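Local coordinates for protein BA42 (Bizionia argentinensis, PDB 4OA3) that is of unknown function but binds two calcium ions and consists of a single stand-alone TPM domain, at residues 29-34 with 135-140; 75-80 with 96-101; 92-97 with 123-128. All coordinates share one frame; numbering follows the deposited sequence. Where two conformers were deposited one is given.

Interaction 1: residues 29-34 with 135-140. With CA (calcium ion), chain C; CA (calcium ion), chain B.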
ATOM      1  N   SER A  29       5.012  10.750   6.770  1.00 17.06           N
ATOM      2  CA  SER A  29       3.956  11.603   6.242  1.00 16.15           C
ATOM      3  C   SER A  29       3.341  10.922   4.993  1.00 16.69           C
ATOM      4  O   SER A  29       2.322  11.395   4.486  1.00 16.67           O
ATOM      5  CB  SER A  29       4.467  12.979   5.862  1.00 17.47           C
ATOM      6  OG  SER A  29       5.316  12.907   4.737  1.00 19.68           O
ATOM      7  N   GLY A  30       3.924   9.821   4.519  1.00 16.91           N
ATOM      8  CA  GLY A  30       3.343   9.060   3.426  1.00 14.86           C
ATOM      9  C   GLY A  30       2.003   8.451   3.816  1.00 15.51           C
ATOM     10  O   GLY A  30       1.695   8.265   5.002  1.00 15.32           O
ATOM     11  N   GLU A  31       1.173   8.223   2.807  1.00 14.46           N
ATOM     12  CA  GLU A  31      -0.169   7.691   3.009  1.00 14.01           C
ATOM     13  C   GLU A  31      -0.313   6.389   2.282  1.00 14.74           C
ATOM     14  O   GLU A  31       0.118   6.297   1.130  1.00 16.49           O
ATOM     15  CB  GLU A  31      -1.182   8.683   2.521  1.00 13.68           C
ATOM     16  CG  GLU A  31      -1.217   9.978   3.336  1.00 13.58           C
ATOM     17  CD  GLU A  31      -2.133   9.960   4.540  1.00 17.75           C
ATOM     18  OE1 GLU A  31      -3.137   9.204   4.508  1.00 16.27           O
ATOM     19  OE2 GLU A  31      -1.854  10.685   5.533  1.00 16.26           O
ATOM     20  N   ILE A  32      -0.864   5.379   2.928  1.00 11.54           N
ATOM     21  CA  ILE A  32      -0.942   4.031   2.369  1.00 12.46           C
ATOM     22  C   ILE A  32      -2.362   3.539   2.252  1.00 13.27           C
ATOM     23  O   ILE A  32      -3.129   3.672   3.183  1.00 12.76           O
ATOM     24  CB  ILE A  32      -0.125   3.033   3.249  1.00 14.21           C
ATOM     25  CG1 ILE A  32       1.341   3.441   3.315  1.00 14.46           C
ATOM     26  CG2 ILE A  32      -0.291   1.590   2.730  1.00 15.21           C
ATOM     27  CD1 ILE A  32       2.069   2.871   4.473  1.00 17.90           C
ATOM     28  N   ARG A  33      -2.727   2.942   1.091  1.00 13.37           N
ATOM     29  CA  ARG A  33      -3.985   2.216   0.953  1.00 13.59           C
ATOM     30  C   ARG A  33      -3.762   0.896   0.269  1.00 13.56           C
ATOM     31  O   ARG A  33      -2.783   0.714  -0.475  1.00 14.27           O
ATOM     32  CB  ARG A  33      -5.056   2.973   0.156  1.00 13.16           C
ATOM     33  CG  ARG A  33      -5.455   4.273   0.833  1.00 11.88           C
ATOM     34  CD  ARG A  33      -6.718   4.884   0.266  1.00 14.05           C
ATOM     35  NE  ARG A  33      -7.862   4.026   0.568  1.00 13.59           N
ATOM     36  CZ  ARG A  33      -9.060   4.171   0.034  1.00 15.12           C
ATOM     37  NH1 ARG A  33      -9.288   5.135  -0.843  1.00 16.88           N
ATOM     38  NH2 ARG A  33     -10.036   3.343   0.361  1.00 16.56           N
ATOM     39  N   VAL A  34      -4.654  -0.037   0.543  1.00 13.45           N
ATOM     40  CA  VAL A  34      -4.730  -1.338  -0.093  1.00 11.73           C
ATOM     41  C   VAL A  34      -5.983  -1.367  -0.945  1.00 13.07           C
ATOM     42  O   VAL A  34      -7.045  -0.904  -0.505  1.00 13.15           O
ATOM     43  CB  VAL A  34      -4.779  -2.461   0.952  1.00 13.85           C
ATOM     44  CG1 VAL A  34      -5.034  -3.834   0.335  1.00 14.59           C
ATOM     45  CG2 VAL A  34      -3.497  -2.496   1.770  1.00 14.35           C
ATOM     46  N   ASP A 135       0.753  16.254  11.343  1.00 23.62           N
ATOM     47  CA  ASP A 135       0.387  15.349  10.265  1.00 20.94           C
ATOM     48  C   ASP A 135      -1.114  15.335  10.091  1.00 23.37           C
ATOM     49  O   ASP A 135      -1.847  15.297  11.078  1.00 23.34           O
ATOM     50  CB  ASP A 135       0.817  13.907  10.584  1.00 20.94           C
ATOM     51  CG  ASP A 135       0.412  12.931   9.486  1.00 19.24           C
ATOM     52  OD1 ASP A 135       1.145  12.838   8.489  1.00 18.20           O
ATOM     53  OD2 ASP A 135      -0.624  12.264   9.651  1.00 19.96           O
ATOM     54  N   ILE A 136      -1.554  15.306   8.842  1.00 20.56           N
ATOM     55  CA  ILE A 136      -2.959  15.195   8.464  1.00 18.70           C
ATOM     56  C   ILE A 136      -3.140  13.750   7.946  1.00 18.29           C
ATOM     57  O   ILE A 136      -2.264  13.262   7.226  1.00 17.82           O
ATOM     58  CB  ILE A 136      -3.261  16.217   7.353  1.00 21.31           C
ATOM     59  CG1 ILE A 136      -3.089  17.672   7.880  1.00 23.79           C
ATOM     60  CG2 ILE A 136      -4.677  15.982   6.755  1.00 22.11           C
ATOM     61  CD1 ILE A 136      -3.251  18.697   6.857  1.00 28.85           C
ATOM     62  N   ASP A 137      -4.266  13.090   8.272  1.00 18.26           N
ATOM     63  CA  ASP A 137      -4.566  11.764   7.708  1.00 17.13           C
ATOM     64  C   ASP A 137      -5.270  12.091   6.375  1.00 19.17           C
ATOM     65  O   ASP A 137      -6.468  12.371   6.324  1.00 18.98           O
ATOM     66  CB  ASP A 137      -5.435  10.953   8.667  1.00 17.26           C
ATOM     67  CG  ASP A 137      -5.536   9.487   8.304  1.00 21.92           C
ATOM     68  OD1 ASP A 137      -5.201   9.129   7.146  1.00 16.89           O
ATOM     69  OD2 ASP A 137      -5.952   8.695   9.173  1.00 21.95           O
ATOM     70  N   GLU A 138      -4.462  12.245   5.328  1.00 15.89           N
ATOM     71  CA  GLU A 138      -4.905  12.755   4.031  1.00 15.53           C
ATOM     72  C   GLU A 138      -5.767  11.825   3.217  1.00 15.96           C
ATOM     73  O   GLU A 138      -6.658  12.292   2.510  1.00 17.49           O
ATOM     74  CB  GLU A 138      -3.680  13.200   3.223  1.00 16.19           C
ATOM     75  CG  GLU A 138      -2.921  14.362   3.850  1.00 18.07           C
ATOM     76  CD  GLU A 138      -1.632  14.709   3.139  1.00 21.27           C
ATOM     77  OE1 GLU A 138      -0.706  13.872   3.166  1.00 19.07           O
ATOM     78  OE2 GLU A 138      -1.523  15.840   2.611  1.00 21.36           O
ATOM     79  N   LEU A 139      -5.512  10.525   3.302  1.00 13.69           N
ATOM     80  CA  LEU A 139      -6.261   9.523   2.567  1.00 13.87           C
ATOM     81  C   LEU A 139      -6.895   8.563   3.544  1.00 14.63           C
ATOM     82  O   LEU A 139      -6.275   8.204   4.536  1.00 15.42           O
ATOM     83  CB  LEU A 139      -5.356   8.716   1.633  1.00 14.55           C
ATOM     84  CG  LEU A 139      -4.532   9.529   0.623  1.00 17.19           C
ATOM     85  CD1 LEU A 139      -3.654   8.605  -0.227  1.00 16.09           C
ATOM     86  CD2 LEU A 139      -5.399  10.395  -0.272  1.00 16.86           C
ATOM     87  N   PRO A 140      -8.124   8.074   3.277  1.00 13.70           N
ATOM     88  CA  PRO A 140      -8.713   7.074   4.158  1.00 15.06           C
ATOM     89  C   PRO A 140      -7.901   5.783   4.237  1.00 15.14           C
ATOM     90  O   PRO A 140      -7.151   5.448   3.301  1.00 14.49           O
ATOM     91  CB  PRO A 140     -10.107   6.827   3.568  1.00 17.55           C
ATOM     92  CG  PRO A 140     -10.071   7.332   2.260  1.00 21.81           C
ATOM     93  CD  PRO A 140      -8.981   8.356   2.121  1.00 16.61           C
TER
HETATM   94 CA    CA C 202      -0.617  11.546   7.315  1.00 16.44          CA
HETATM   95 CA    CA B 201      -4.293   7.483   5.655  1.00 13.86          CA
HETATM   96  O   HOH W   1       0.404  12.839   5.507  1.00 16.20           O
HETATM   97  O   HOH W   2       1.010   9.820   7.134  1.00 15.61           O
HETATM   98  O   HOH W   3      -4.432   6.040   3.743  1.00 13.55           O
HETATM   99  O   HOH W   4      -2.012   9.904   8.546  1.00 16.32           O
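Glu31, at the start of strand 31-37, reaches into the loop 135-140 and bridges the two calcium ions that define this site of the TPM domain. The bend at its chi2 (-88°) carries CD toward the loop, and each carboxylate oxygen takes a different metal. Glu31 OE2 binds the chain C calcium at 2.3 Å, beside both oxygens of Asp135, the carbonyl of Ile136 and three waters. Glu31 OE1 binds the chain B calcium at 2.4 Å, together with Asp137 OD1, Leu139 O and a water; Glu25 and Asn141 complete that shell.

Hydrogen bonds hold the same carboxylate from the loop backbone. Glu138 N donates to Glu31 OE2 and Leu139 N to Glu31 OE1, both 3.0 Å long and both arriving from above the carboxylate plane. Each oxygen thus has a metal bond and a backbone N-H bond, which probably fix the rotation of the group. The Glu138 side chain crosses that of Glu31 at about a right angle, and its OE2 accepts from Lys61 N.

Packing is lighter. Leu139 CD1 rests on Glu31 CB at 3.7 Å, while farther along the strand the Arg33 guanidinium, bonded through NH2 to Thr142 O, has Pro140 CG over one face. A water on the chain B calcium links the two backbones, donating to Ile32 O and Pro140 O at 2.8 Å each.

Interaction 2: residues 75-80 with 96-101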
ATOM      1  N   LYS A  75      -2.874 -13.846  -6.816  1.00 41.75           N
ATOM      2  CA  LYS A  75      -1.999 -13.543  -5.656  1.00 41.05           C
ATOM      3  C   LYS A  75      -0.774 -12.710  -6.109  1.00 39.91           C
ATOM      4  O   LYS A  75       0.323 -12.822  -5.539  1.00 41.31           O
ATOM      5  CB  LYS A  75      -1.596 -14.802  -4.860  1.00 42.40           C
ATOM      6  N   THR A  76      -0.996 -11.861  -7.159  1.00 29.54           N
ATOM      7  CA  THR A  76      -0.036 -10.940  -7.734  1.00 26.32           C
ATOM      8  C   THR A  76      -0.407  -9.585  -7.182  1.00 23.88           C
ATOM      9  O   THR A  76      -1.567  -9.367  -6.791  1.00 23.08           O
ATOM     10  CB  THR A  76      -0.058 -10.956  -9.267  1.00 36.18           C
ATOM     11  OG1 THR A  76      -1.351 -10.609  -9.762  1.00 35.60           O
ATOM     12  CG2 THR A  76       0.378 -12.301  -9.833  1.00 33.88           C
ATOM     13  N   PHE A  77       0.569  -8.674  -7.188  1.00 18.74           N
ATOM     14  CA  PHE A  77       0.375  -7.346  -6.637  1.00 16.10           C
ATOM     15  C   PHE A  77       1.324  -6.369  -7.228  1.00 18.26           C
ATOM     16  O   PHE A  77       2.347  -6.733  -7.831  1.00 18.46           O
ATOM     17  CB  PHE A  77       0.501  -7.387  -5.099  1.00 16.39           C
ATOM     18  CG  PHE A  77       1.850  -7.807  -4.591  1.00 17.40           C
ATOM     19  CD1 PHE A  77       2.129  -9.144  -4.346  1.00 21.02           C
ATOM     20  CD2 PHE A  77       2.822  -6.866  -4.308  1.00 17.78           C
ATOM     21  CE1 PHE A  77       3.373  -9.530  -3.864  1.00 21.35           C
ATOM     22  CE2 PHE A  77       4.076  -7.260  -3.843  1.00 19.36           C
ATOM     23  CZ  PHE A  77       4.325  -8.584  -3.599  1.00 19.54           C
ATOM     24  N   VAL A  78       1.013  -5.100  -7.041  1.00 15.07           N
ATOM     25  CA  VAL A  78       1.791  -3.980  -7.476  1.00 16.29           C
ATOM     26  C   VAL A  78       1.848  -2.976  -6.353  1.00 18.18           C
ATOM     27  O   VAL A  78       0.829  -2.735  -5.716  1.00 17.25           O
ATOM     28  CB  VAL A  78       1.128  -3.297  -8.735  1.00 22.46           C
ATOM     29  CG1 VAL A  78       1.760  -1.931  -9.080  1.00 22.39           C
ATOM     30  CG2 VAL A  78       1.211  -4.215  -9.923  1.00 24.09           C
ATOM     31  N   ILE A  79       3.008  -2.379  -6.147  0.50 14.98           N
ATOM     32  CA  ILE A  79       3.175  -1.274  -5.238  0.50 13.54           C
ATOM     33  C   ILE A  79       3.343  -0.089  -6.154  0.50 18.18           C
ATOM     34  O   ILE A  79       4.277  -0.056  -6.982  0.50 16.58           O
ATOM     35  CB  ILE A  79       4.379  -1.468  -4.321  0.50 14.75           C
ATOM     36  CG1 ILE A  79       4.197  -2.711  -3.430  0.50 15.44           C
ATOM     37  CG2 ILE A  79       4.580  -0.220  -3.474  0.50 14.09           C
ATOM     38  CD1 ILE A  79       5.554  -3.299  -2.960  0.50 11.72           C
ATOM     39  N   TYR A  80       2.388   0.839  -6.088  1.00 15.02           N
ATOM     40  CA  TYR A  80       2.384   2.023  -6.932  1.00 14.74           C
ATOM     41  C   TYR A  80       2.451   3.253  -6.065  1.00 17.52           C
ATOM     42  O   TYR A  80       1.507   3.550  -5.337  1.00 16.47           O
ATOM     43  CB  TYR A  80       1.105   2.023  -7.790  1.00 16.74           C
ATOM     44  CG  TYR A  80       1.011   3.178  -8.756  1.00 19.61           C
ATOM     45  CD1 TYR A  80       0.550   4.421  -8.344  1.00 20.39           C
ATOM     46  CD2 TYR A  80       1.449   3.048 -10.071  1.00 22.67           C
ATOM     47  CE1 TYR A  80       0.641   5.532  -9.172  1.00 22.16           C
ATOM     48  CE2 TYR A  80       1.457   4.133 -10.938  1.00 25.53           C
ATOM     49  CZ  TYR A  80       1.047   5.378 -10.486  1.00 30.63           C
ATOM     50  OH  TYR A  80       1.077   6.478 -11.315  1.00 34.09           O
ATOM     51  N   THR A  96      12.238  -4.293  -0.285  1.00 20.06           N
ATOM     52  CA  THR A  96      11.963  -4.892   1.015  1.00 20.51           C
ATOM     53  C   THR A  96      10.463  -5.035   1.270  1.00 20.60           C
ATOM     54  O   THR A  96      10.044  -6.017   1.885  1.00 19.70           O
ATOM     55  CB  THR A  96      12.676  -4.152   2.146  1.00 24.88           C
ATOM     56  OG1 THR A  96      12.288  -2.788   2.259  1.00 28.68           O
ATOM     57  CG2 THR A  96      14.188  -4.233   2.029  1.00 25.34           C
ATOM     58  N   THR A  97       9.638  -4.092   0.759  1.00 18.00           N
ATOM     59  CA  THR A  97       8.181  -4.167   0.918  1.00 17.16           C
ATOM     60  C   THR A  97       7.635  -5.340   0.113  1.00 15.98           C
ATOM     61  O   THR A  97       6.885  -6.153   0.622  1.00 16.59           O
ATOM     62  CB  THR A  97       7.567  -2.835   0.506  1.00 18.40           C
ATOM     63  OG1 THR A  97       8.058  -1.776   1.364  1.00 19.34           O
ATOM     64  CG2 THR A  97       6.034  -2.840   0.581  1.00 15.54           C
ATOM     65  N   ARG A  98       8.060  -5.432  -1.162  1.00 15.74           N
ATOM     66  CA  ARG A  98       7.631  -6.530  -2.010  1.00 16.51           C
ATOM     67  C   ARG A  98       8.038  -7.872  -1.438  1.00 17.80           C
ATOM     68  O   ARG A  98       7.265  -8.803  -1.435  1.00 18.69           O
ATOM     69  CB  ARG A  98       8.187  -6.366  -3.431  1.00 18.10           C
ATOM     70  CG  ARG A  98       8.004  -7.609  -4.298  1.00 20.94           C
ATOM     71  CD  ARG A  98       8.239  -7.295  -5.770  1.00 24.15           C
ATOM     72  NE  ARG A  98       7.160  -6.474  -6.334  1.00 27.46           N
ATOM     73  CZ  ARG A  98       5.980  -6.923  -6.780  1.00 34.97           C
ATOM     74  NH1 ARG A  98       5.692  -8.222  -6.744  1.00 25.11           N
ATOM     75  NH2 ARG A  98       5.078  -6.077  -7.255  1.00 22.95           N
ATOM     76  N   ASN A  99       9.275  -7.966  -0.956  1.00 17.99           N
ATOM     77  CA  ASN A  99       9.766  -9.228  -0.407  1.00 18.78           C
ATOM     78  C   ASN A  99       8.993  -9.617   0.824  1.00 18.30           C
ATOM     79  O   ASN A  99       8.684 -10.794   1.000  1.00 18.15           O
ATOM     80  CB  ASN A  99      11.252  -9.127  -0.089  1.00 21.96           C
ATOM     81  CG  ASN A  99      12.105  -9.017  -1.339  1.00 41.60           C
ATOM     82  OD1 ASN A  99      11.679  -9.348  -2.458  1.00 36.31           O
ATOM     83  ND2 ASN A  99      13.302  -8.475  -1.196  1.00 41.24           N
ATOM     84  N   ALA A 100       8.633  -8.632   1.671  1.00 17.92           N
ATOM     85  CA  ALA A 100       7.876  -8.892   2.889  1.00 16.85           C
ATOM     86  C   ALA A 100       6.475  -9.401   2.574  1.00 19.29           C
ATOM     87  O   ALA A 100       5.991 -10.314   3.229  1.00 19.00           O
ATOM     88  CB  ALA A 100       7.807  -7.650   3.758  1.00 17.35           C
ATOM     89  N   ILE A 101       5.837  -8.867   1.516  1.00 16.14           N
ATOM     90  CA  ILE A 101       4.513  -9.350   1.111  1.00 16.02           C
ATOM     91  C   ILE A 101       4.598 -10.754   0.500  1.00 17.44           C
ATOM     92  O   ILE A 101       3.866 -11.651   0.892  1.00 18.30           O
ATOM     93  CB  ILE A 101       3.855  -8.374   0.104  1.00 18.26           C
ATOM     94  CG1 ILE A 101       3.684  -6.969   0.727  1.00 17.44           C
ATOM     95  CG2 ILE A 101       2.516  -8.942  -0.418  1.00 19.68           C
ATOM     96  CD1 ILE A 101       3.288  -5.883  -0.271  1.00 18.31           C
TER
HETATM   97  O   HOH W   5       3.265  -9.914  -7.737  1.00 25.71           O
HETATM   98  O   HOH W   6       5.351  -3.442  -7.735  1.00 27.41           O
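Arg98 lays its guanidinium flat on the ring of Phe77, where helix 95-105 packs against the edge strand 76-81 of the alpha/beta fold, running nearly antiparallel to it at 155°. This is the tight part: the planes are 3° apart and the centres 4.1 Å. With CG between the backbone N and the carbonyl carbon (chi1 63°), the Phe77 ring is carried toward the helix, and on its opposite face Ile101 CG2 makes a CH-pi contact, 3.8 Å from the centroid. Arg98 NH2 also donates to Phe77 O at 2.9 Å, the oxygen lying in the guanidinium plane although the donor stands above the carbonyl plane.

Beyond it, in the Ile79 conformer described here, Ile79 CD1 still meets Thr97 CG2 at 3.6 Å; the looser part is its 4.4 Å approach to Ile101 CD1. On the watered side two waters join N-H groups of strand and arginine. An alanine in place of Arg98 would probably leave Phe77 O without this donor, one face of the ring without the stacked guanidinium, and both waters lacking a partner. One water accepts from Phe77 N and Arg98 NH1; the other accepts from Ile79 N and, at 2.7 Å, from Arg98 NH2.

Interaction 3: residues 92-97 with 123-128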
ATOM      1  N   ASP A  92      15.770   0.452  -6.053  1.00 31.64           N
ATOM      2  CA  ASP A  92      15.486  -0.675  -5.165  1.00 29.68           C
ATOM      3  C   ASP A  92      14.519  -0.303  -4.007  1.00 28.62           C
ATOM      4  O   ASP A  92      14.327  -1.116  -3.116  1.00 26.06           O
ATOM      5  CB  ASP A  92      16.819  -1.214  -4.577  1.00 32.25           C
ATOM      6  CG  ASP A  92      17.529  -0.315  -3.567  1.00 47.76           C
ATOM      7  OD1 ASP A  92      17.182   0.886  -3.483  1.00 49.94           O
ATOM      8  OD2 ASP A  92      18.435  -0.817  -2.860  1.00 53.58           O
ATOM      9  N   PHE A  93      13.939   0.904  -4.012  1.00 23.62           N
ATOM     10  CA  PHE A  93      13.122   1.412  -2.911  1.00 20.99           C
ATOM     11  C   PHE A  93      12.069   0.475  -2.370  1.00 22.37           C
ATOM     12  O   PHE A  93      11.969   0.310  -1.148  1.00 20.93           O
ATOM     13  CB  PHE A  93      12.488   2.730  -3.325  1.00 21.16           C
ATOM     14  CG  PHE A  93      11.737   3.399  -2.196  1.00 19.81           C
ATOM     15  CD1 PHE A  93      12.409   3.885  -1.083  1.00 22.00           C
ATOM     16  CD2 PHE A  93      10.345   3.467  -2.209  1.00 20.89           C
ATOM     17  CE1 PHE A  93      11.706   4.444  -0.010  1.00 21.97           C
ATOM     18  CE2 PHE A  93       9.656   4.061  -1.159  1.00 21.93           C
ATOM     19  CZ  PHE A  93      10.334   4.520  -0.053  1.00 20.58           C
ATOM     20  N   TRP A  94      11.288  -0.144  -3.259  1.00 18.81           N
ATOM     21  CA  TRP A  94      10.205  -1.021  -2.824  1.00 18.19           C
ATOM     22  C   TRP A  94      10.577  -2.476  -2.637  1.00 19.87           C
ATOM     23  O   TRP A  94       9.709  -3.268  -2.299  1.00 18.48           O
ATOM     24  CB  TRP A  94       9.011  -0.929  -3.792  1.00 16.88           C
ATOM     25  CG  TRP A  94       8.313   0.394  -3.808  1.00 17.86           C
ATOM     26  CD1 TRP A  94       8.149   1.225  -4.873  1.00 20.13           C
ATOM     27  CD2 TRP A  94       7.694   1.045  -2.691  1.00 17.95           C
ATOM     28  NE1 TRP A  94       7.394   2.317  -4.509  1.00 18.84           N
ATOM     29  CE2 TRP A  94       7.091   2.220  -3.176  1.00 19.09           C
ATOM     30  CE3 TRP A  94       7.557   0.724  -1.333  1.00 18.42           C
ATOM     31  CZ2 TRP A  94       6.383   3.086  -2.347  1.00 18.16           C
ATOM     32  CZ3 TRP A  94       6.802   1.554  -0.528  1.00 18.22           C
ATOM     33  CH2 TRP A  94       6.263   2.733  -1.022  1.00 18.67           C
ATOM     34  N   ASP A  95      11.874  -2.854  -2.794  1.00 20.60           N
ATOM     35  CA  ASP A  95      12.218  -4.254  -2.728  1.00 20.40           C
ATOM     36  C   ASP A  95      11.917  -4.931  -1.403  1.00 20.07           C
ATOM     37  O   ASP A  95      11.388  -6.029  -1.416  1.00 21.30           O
ATOM     38  CB  ASP A  95      13.699  -4.490  -3.101  1.00 23.70           C
ATOM     39  CG  ASP A  95      14.072  -4.189  -4.543  1.00 32.84           C
ATOM     40  OD1 ASP A  95      13.174  -3.807  -5.331  1.00 31.33           O
ATOM     41  OD2 ASP A  95      15.274  -4.322  -4.884  1.00 39.92           O
ATOM     42  N   THR A  96      12.238  -4.293  -0.285  1.00 20.06           N
ATOM     43  CA  THR A  96      11.963  -4.892   1.015  1.00 20.51           C
ATOM     44  C   THR A  96      10.463  -5.035   1.270  1.00 20.60           C
ATOM     45  O   THR A  96      10.044  -6.017   1.885  1.00 19.70           O
ATOM     46  CB  THR A  96      12.676  -4.152   2.146  1.00 24.88           C
ATOM     47  OG1 THR A  96      12.288  -2.788   2.259  1.00 28.68           O
ATOM     48  CG2 THR A  96      14.188  -4.233   2.029  1.00 25.34           C
ATOM     49  N   THR A  97       9.638  -4.092   0.759  1.00 18.00           N
ATOM     50  CA  THR A  97       8.181  -4.167   0.918  1.00 17.16           C
ATOM     51  C   THR A  97       7.635  -5.340   0.113  1.00 15.98           C
ATOM     52  O   THR A  97       6.885  -6.153   0.622  1.00 16.59           O
ATOM     53  CB  THR A  97       7.567  -2.835   0.506  1.00 18.40           C
ATOM     54  OG1 THR A  97       8.058  -1.776   1.364  1.00 19.34           O
ATOM     55  CG2 THR A  97       6.034  -2.840   0.581  1.00 15.54           C
ATOM     56  N   MET A 123       8.210   2.310   7.063  1.00 17.00           N
ATOM     57  CA  MET A 123       9.638   2.464   7.425  1.00 19.97           C
ATOM     58  C   MET A 123      10.447   2.941   6.207  1.00 21.43           C
ATOM     59  O   MET A 123      11.333   3.782   6.350  1.00 19.53           O
ATOM     60  CB  MET A 123      10.236   1.132   7.910  1.00 23.71           C
ATOM     61  CG  MET A 123       9.543   0.471   9.073  1.00 30.53           C
ATOM     62  SD  MET A 123      10.291   0.840  10.650  1.00 38.67           S
ATOM     63  CE  MET A 123       9.575   2.474  10.894  1.00 35.20           C
ATOM     64  N   ALA A 124      10.132   2.441   5.006  1.00 16.42           N
ATOM     65  CA  ALA A 124      10.817   2.915   3.790  1.00 16.15           C
ATOM     66  C   ALA A 124      10.478   4.355   3.496  1.00 19.30           C
ATOM     67  O   ALA A 124      11.349   5.179   3.226  1.00 18.71           O
ATOM     68  CB  ALA A 124      10.411   2.058   2.604  1.00 18.02           C
ATOM     69  N   LEU A 125       9.193   4.694   3.554  1.00 15.44           N
ATOM     70  CA  LEU A 125       8.755   6.064   3.315  1.00 16.79           C
ATOM     71  C   LEU A 125       9.306   7.024   4.340  1.00 18.19           C
ATOM     72  O   LEU A 125       9.597   8.174   3.992  1.00 18.14           O
ATOM     73  CB  LEU A 125       7.228   6.138   3.304  1.00 16.57           C
ATOM     74  CG  LEU A 125       6.593   5.482   2.078  1.00 18.76           C
ATOM     75  CD1 LEU A 125       5.098   5.249   2.341  1.00 18.72           C
ATOM     76  CD2 LEU A 125       6.804   6.323   0.825  1.00 20.48           C
ATOM     77  N   ALA A 126       9.472   6.558   5.588  1.00 16.90           N
ATOM     78  CA  ALA A 126       9.997   7.411   6.669  1.00 16.94           C
ATOM     79  C   ALA A 126      11.379   7.971   6.345  1.00 20.56           C
ATOM     80  O   ALA A 126      11.696   9.075   6.783  1.00 21.00           O
ATOM     81  CB  ALA A 126      10.062   6.628   7.968  1.00 17.35           C
ATOM     82  N   LYS A 127      12.148   7.247   5.542  1.00 18.68           N
ATOM     83  CA  LYS A 127      13.489   7.671   5.164  1.00 18.06           C
ATOM     84  C   LYS A 127      13.463   8.977   4.422  1.00 24.65           C
ATOM     85  O   LYS A 127      14.307   9.840   4.647  1.00 25.72           O
ATOM     86  CB  LYS A 127      14.181   6.582   4.342  1.00 19.44           C
ATOM     87  CG  LYS A 127      15.556   6.967   3.858  1.00 25.79           C
ATOM     88  CD  LYS A 127      16.349   5.761   3.475  1.00 25.69           C
ATOM     89  CE  LYS A 127      17.599   6.207   2.738  1.00 30.42           C
ATOM     90  NZ  LYS A 127      18.555   5.076   2.587  1.00 31.28           N
ATOM     91  N   TYR A 128      12.486   9.134   3.517  1.00 21.13           N
ATOM     92  CA  TYR A 128      12.341  10.320   2.688  1.00 19.84           C
ATOM     93  C   TYR A 128      11.243  11.290   3.105  1.00 22.47           C
ATOM     94  O   TYR A 128      11.256  12.444   2.681  1.00 23.59           O
ATOM     95  CB  TYR A 128      12.048   9.859   1.252  1.00 20.49           C
ATOM     96  CG  TYR A 128      13.188   9.055   0.665  1.00 20.57           C
ATOM     97  CD1 TYR A 128      14.218   9.678  -0.022  1.00 22.56           C
ATOM     98  CD2 TYR A 128      13.212   7.672   0.760  1.00 21.87           C
ATOM     99  CE1 TYR A 128      15.296   8.953  -0.518  1.00 24.38           C
ATOM    100  CE2 TYR A 128      14.288   6.929   0.269  1.00 23.98           C
ATOM    101  CZ  TYR A 128      15.303   7.574  -0.417  1.00 28.66           C
ATOM    102  OH  TYR A 128      16.380   6.880  -0.921  1.00 32.42           O
TER
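Phe93 pushes the CE1-CZ side of its ring against Ala124, Leu125 and Tyr128 of the segment 123-128. The ring edge faces the backbone: Ala124 O lies near the ring plane, 3.3 Å from Phe93 CE1. Ala124 CB touches Phe93 CZ at 3.6 Å, so this one small residue meets the ring with both its methyl and its carbonyl. Tyr128 comes to the same corner, its CE2 3.6 Å from Phe93 CE1. The two rings slide past each other in opposite directions with planes 75° apart, an oblique pairing that is neither a stack nor edge-to-face. Leu125 CD2 touches both aromatics of the other segment, 4.1 Å from Phe93 CZ and equally far from Trp94 CH2.

The next shell sets the aromatic pair in place. Phe93 has CG anti to the backbone N (chi1 -174°), and its CD2 sits 3.5 Å above the indole of Trp94, over the centre of that ring system. Thr97 OG1 lies at the indole edge, in its plane. Here the turn leading into helix 95-105 meets helix 110-128 on one face of the central sheet of this alpha/beta TPM domain, for Trp94 and Leu125 both lean on Val66 of strand 65-71.

Both aromatic residues occupy the middle of that type I turn, closed by Asp95 N donating to Asp92 O. Asp92, which opens the turn, is itself held through OD1 by Ser90 OG. On the other helix, the carbonyl that faces Phe93 is also tied into its own backbone, Lys127 N donating to Ala124 O at 3.2 Å. Further out, Tyr128 packs on Val88 and Val89, and Leu125 touches Thr28.

In the fold
Interaction 3 touches both of the others. Its Leu125 CD1 reaches Ile32 CG1 of interaction 1 at 4.3 Å, on the side of strand 31-37 turned away from the metals, and its Trp94 CD2 packs against Ile79 CG2 of interaction 2 at 3.5 Å in the Ile79 conformer described. Interactions 2 and 3 also share Thr96 and Thr97 of helix 95-105, with centres 12 Å apart. Only interaction 1 binds calcium; the Leu125 side chain comes within about 10 Å of an ion. Interactions 1 and 2 do not touch, their centres 18 Å apart on opposite sides of the chain's centre, yet both are built on the same sheet.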